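YbgK (Escherichia coli, PDB 5DUD) catalyses, as subunit C of 5-oxoprolinase, the ATP-dependent cleavage of 5-oxoproline to L-glutamate, with release of ADP and phosphate. Local coordinates at residues A[39-44]-A[48-53]. Sequence-based numbering, arbitrary orientation.
Sequences IANLLV and ANAPAL
Asn41, inside helix 34-44, reaches across to Ala48 in the connection that leads from this helix to strand 52-56, so that one buried amide holds the returning chain by its backbone carbonyls, here inside the carboxyltransferase domain, a member of the cyclophilin-like clan. The CA atoms of Asn41 and Ala48 are 5.2 Å apart, the closest CA pair across the contact. At Ala48 the carbonyl O accepts a hydrogen bond from Asn41 ND2 at 3.2 Å; the bond is fairly straight (156°) and lies close to the amide plane of Asn41, although the donor sits above the carbonyl plane of Ala48. The methyl CB of the same alanine packs against CG of Leu42 at 4.3 Å. Asn49 CB points away from segment 39-44, though its OD1 is weakly hydrogen-bonded to Arg38 NH2. Ala50 O then receives a second bond from Asn41 ND2 at 2.8 Å, but bent to 126° and therefore weak. With CG anti to its carbonyl carbon (chi1 -70°), Asn41 places ND2 between the two carbonyl oxygens, with OD1 toward the Ala50 and Ala52 methyls. A leucine in its place would probably leave the Ala48 and Ala50 carbonyls without this shared donor and the turn less firmly tied to the helix. Beyond Pro51 the chain enters strand 52-56, where Ala52 pairs with Gln14 and shares Ala114 of strand 110-115 with Asn41 as a neighbour. Ala52 CB lies 3.9 Å from Asn41 OD1.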
ATOM      1  N   ILE A  39       6.779 -19.339  -4.686  1.00 25.80           N
ATOM      2  CA  ILE A  39       7.251 -20.734  -4.660  1.00 26.40           C
ATOM      3  C   ILE A  39       6.058 -21.703  -4.708  1.00 30.95           C
ATOM      4  O   ILE A  39       6.112 -22.687  -5.444  1.00 31.29           O
ATOM      5  CB  ILE A  39       8.144 -20.997  -3.413  1.00 29.39           C
ATOM      6  CG1 ILE A  39       9.485 -20.233  -3.523  1.00 29.59           C
ATOM      7  CG2 ILE A  39       8.409 -22.494  -3.208  1.00 31.13           C
ATOM      8  CD1 ILE A  39      10.206 -20.003  -2.186  1.00 35.40           C
ATOM      9  N   ALA A  40       4.990 -21.417  -3.932  1.00 27.33           N
ATOM     10  CA  ALA A  40       3.779 -22.241  -3.891  1.00 27.71           C
ATOM     11  C   ALA A  40       3.137 -22.341  -5.273  1.00 32.34           C
ATOM     12  O   ALA A  40       2.844 -23.446  -5.725  1.00 32.64           O
ATOM     13  CB  ALA A  40       2.778 -21.674  -2.894  1.00 27.93           C
ATOM     14  N   ASN A  41       2.933 -21.192  -5.945  1.00 28.91           N
ATOM     15  CA  ASN A  41       2.339 -21.178  -7.288  1.00 29.55           C
ATOM     16  C   ASN A  41       3.279 -21.848  -8.297  1.00 34.89           C
ATOM     17  O   ASN A  41       2.808 -22.526  -9.211  1.00 35.65           O
ATOM     18  CB  ASN A  41       1.980 -19.749  -7.738  1.00 29.02           C
ATOM     19  CG  ASN A  41       0.811 -19.144  -6.993  1.00 44.52           C
ATOM     20  OD1 ASN A  41      -0.238 -19.773  -6.823  1.00 37.37           O
ATOM     21  ND2 ASN A  41       0.924 -17.881  -6.598  1.00 34.33           N
ATOM     22  N   LEU A  42       4.599 -21.686  -8.116  1.00 31.49           N
ATOM     23  CA  LEU A  42       5.578 -22.333  -8.986  1.00 32.35           C
ATOM     24  C   LEU A  42       5.476 -23.859  -8.856  1.00 37.51           C
ATOM     25  O   LEU A  42       5.381 -24.549  -9.874  1.00 38.02           O
ATOM     26  CB  LEU A  42       7.010 -21.852  -8.683  1.00 32.04           C
ATOM     27  CG  LEU A  42       7.392 -20.494  -9.302  1.00 36.52           C
ATOM     28  CD1 LEU A  42       8.549 -19.859  -8.558  1.00 36.05           C
ATOM     29  CD2 LEU A  42       7.739 -20.632 -10.781  1.00 40.10           C
ATOM     30  N   LEU A  43       5.432 -24.374  -7.618  1.00 34.23           N
ATOM     31  CA  LEU A  43       5.312 -25.814  -7.369  1.00 35.18           C
ATOM     32  C   LEU A  43       4.077 -26.399  -8.053  1.00 40.48           C
ATOM     33  O   LEU A  43       4.190 -27.463  -8.652  1.00 41.11           O
ATOM     34  CB  LEU A  43       5.257 -26.124  -5.862  1.00 34.78           C
ATOM     35  CG  LEU A  43       6.574 -26.022  -5.107  1.00 39.07           C
ATOM     36  CD1 LEU A  43       6.328 -25.782  -3.626  1.00 38.75           C
ATOM     37  CD2 LEU A  43       7.427 -27.268  -5.323  1.00 42.40           C
ATOM     38  N   VAL A  44       2.922 -25.697  -8.009  1.00 37.21           N
ATOM     39  CA  VAL A  44       1.697 -26.209  -8.627  1.00 37.99           C
ATOM     40  C   VAL A  44       1.637 -25.973 -10.162  1.00 42.77           C
ATOM     41  O   VAL A  44       0.735 -26.513 -10.799  1.00 43.23           O
ATOM     42  CB  VAL A  44       0.396 -25.721  -7.936  1.00 41.45           C
ATOM     43  CG1 VAL A  44       0.269 -26.324  -6.540  1.00 40.96           C
ATOM     44  CG2 VAL A  44       0.276 -24.206  -7.887  1.00 40.33           C
ATOM     45  N   ALA A  48       3.843 -17.474 -11.238  1.00 36.76           N
ATOM     46  CA  ALA A  48       4.351 -17.125  -9.899  1.00 35.26           C
ATOM     47  C   ALA A  48       3.458 -16.118  -9.122  1.00 37.62           C
ATOM     48  O   ALA A  48       3.325 -16.241  -7.909  1.00 36.51           O
ATOM     49  CB  ALA A  48       5.761 -16.574 -10.018  1.00 35.86           C
ATOM     50  N   ASN A  49       2.808 -15.181  -9.828  1.00 33.98           N
ATOM     51  CA  ASN A  49       1.904 -14.183  -9.236  1.00 33.05           C
ATOM     52  C   ASN A  49       0.417 -14.625  -9.252  1.00 36.38           C
ATOM     53  O   ASN A  49      -0.471 -13.798  -9.035  1.00 35.74           O
ATOM     54  CB  ASN A  49       2.071 -12.875 -10.012  1.00 34.09           C
ATOM     55  CG  ASN A  49       3.447 -12.270  -9.826  1.00 57.09           C
ATOM     56  OD1 ASN A  49       3.817 -11.879  -8.716  1.00 50.42           O
ATOM     57  ND2 ASN A  49       4.271 -12.266 -10.869  1.00 50.05           N
ATOM     58  N   ALA A  50       0.131 -15.920  -9.450  1.00 32.86           N
ATOM     59  CA  ALA A  50      -1.254 -16.399  -9.497  1.00 32.82           C
ATOM     60  C   ALA A  50      -1.934 -16.252  -8.119  1.00 35.55           C
ATOM     61  O   ALA A  50      -1.239 -16.180  -7.101  1.00 34.52           O
ATOM     62  CB  ALA A  50      -1.297 -17.847  -9.957  1.00 34.34           C
ATOM     63  N   PRO A  51      -3.281 -16.190  -8.051  1.00 31.87           N
ATOM     64  CA  PRO A  51      -3.935 -16.012  -6.741  1.00 30.96           C
ATOM     65  C   PRO A  51      -3.816 -17.232  -5.820  1.00 34.27           C
ATOM     66  O   PRO A  51      -4.159 -18.344  -6.221  1.00 34.15           O
ATOM     67  CB  PRO A  51      -5.405 -15.725  -7.088  1.00 33.35           C
ATOM     68  CG  PRO A  51      -5.484 -15.635  -8.559  1.00 38.65           C
ATOM     69  CD  PRO A  51      -4.267 -16.241  -9.149  1.00 34.33           C
ATOM     70  N   ALA A  52      -3.330 -17.008  -4.583  1.00 30.16           N
ATOM     71  CA  ALA A  52      -3.176 -18.041  -3.550  1.00 29.86           C
ATOM     72  C   ALA A  52      -3.649 -17.499  -2.195  1.00 33.26           C
ATOM     73  O   ALA A  52      -3.571 -16.296  -1.959  1.00 32.74           O
ATOM     74  CB  ALA A  52      -1.724 -18.488  -3.466  1.00 30.26           C
ATOM     75  N   LEU A  53      -4.129 -18.379  -1.304  1.00 29.74           N
ATOM     76  CA  LEU A  53      -4.640 -17.948  -0.002  1.00 29.26           C
ATOM     77  C   LEU A  53      -3.543 -17.560   0.970  1.00 32.62           C
ATOM     78  O   LEU A  53      -2.678 -18.379   1.242  1.00 32.11           O
ATOM     79  CB  LEU A  53      -5.461 -19.064   0.668  1.00 29.87           C
ATOM     80  CG  LEU A  53      -6.671 -19.574  -0.074  1.00 35.26           C
ATOM     81  CD1 LEU A  53      -7.311 -20.722   0.678  1.00 35.97           C
ATOM     82  CD2 LEU A  53      -7.658 -18.468  -0.304  1.00 37.79           C
TER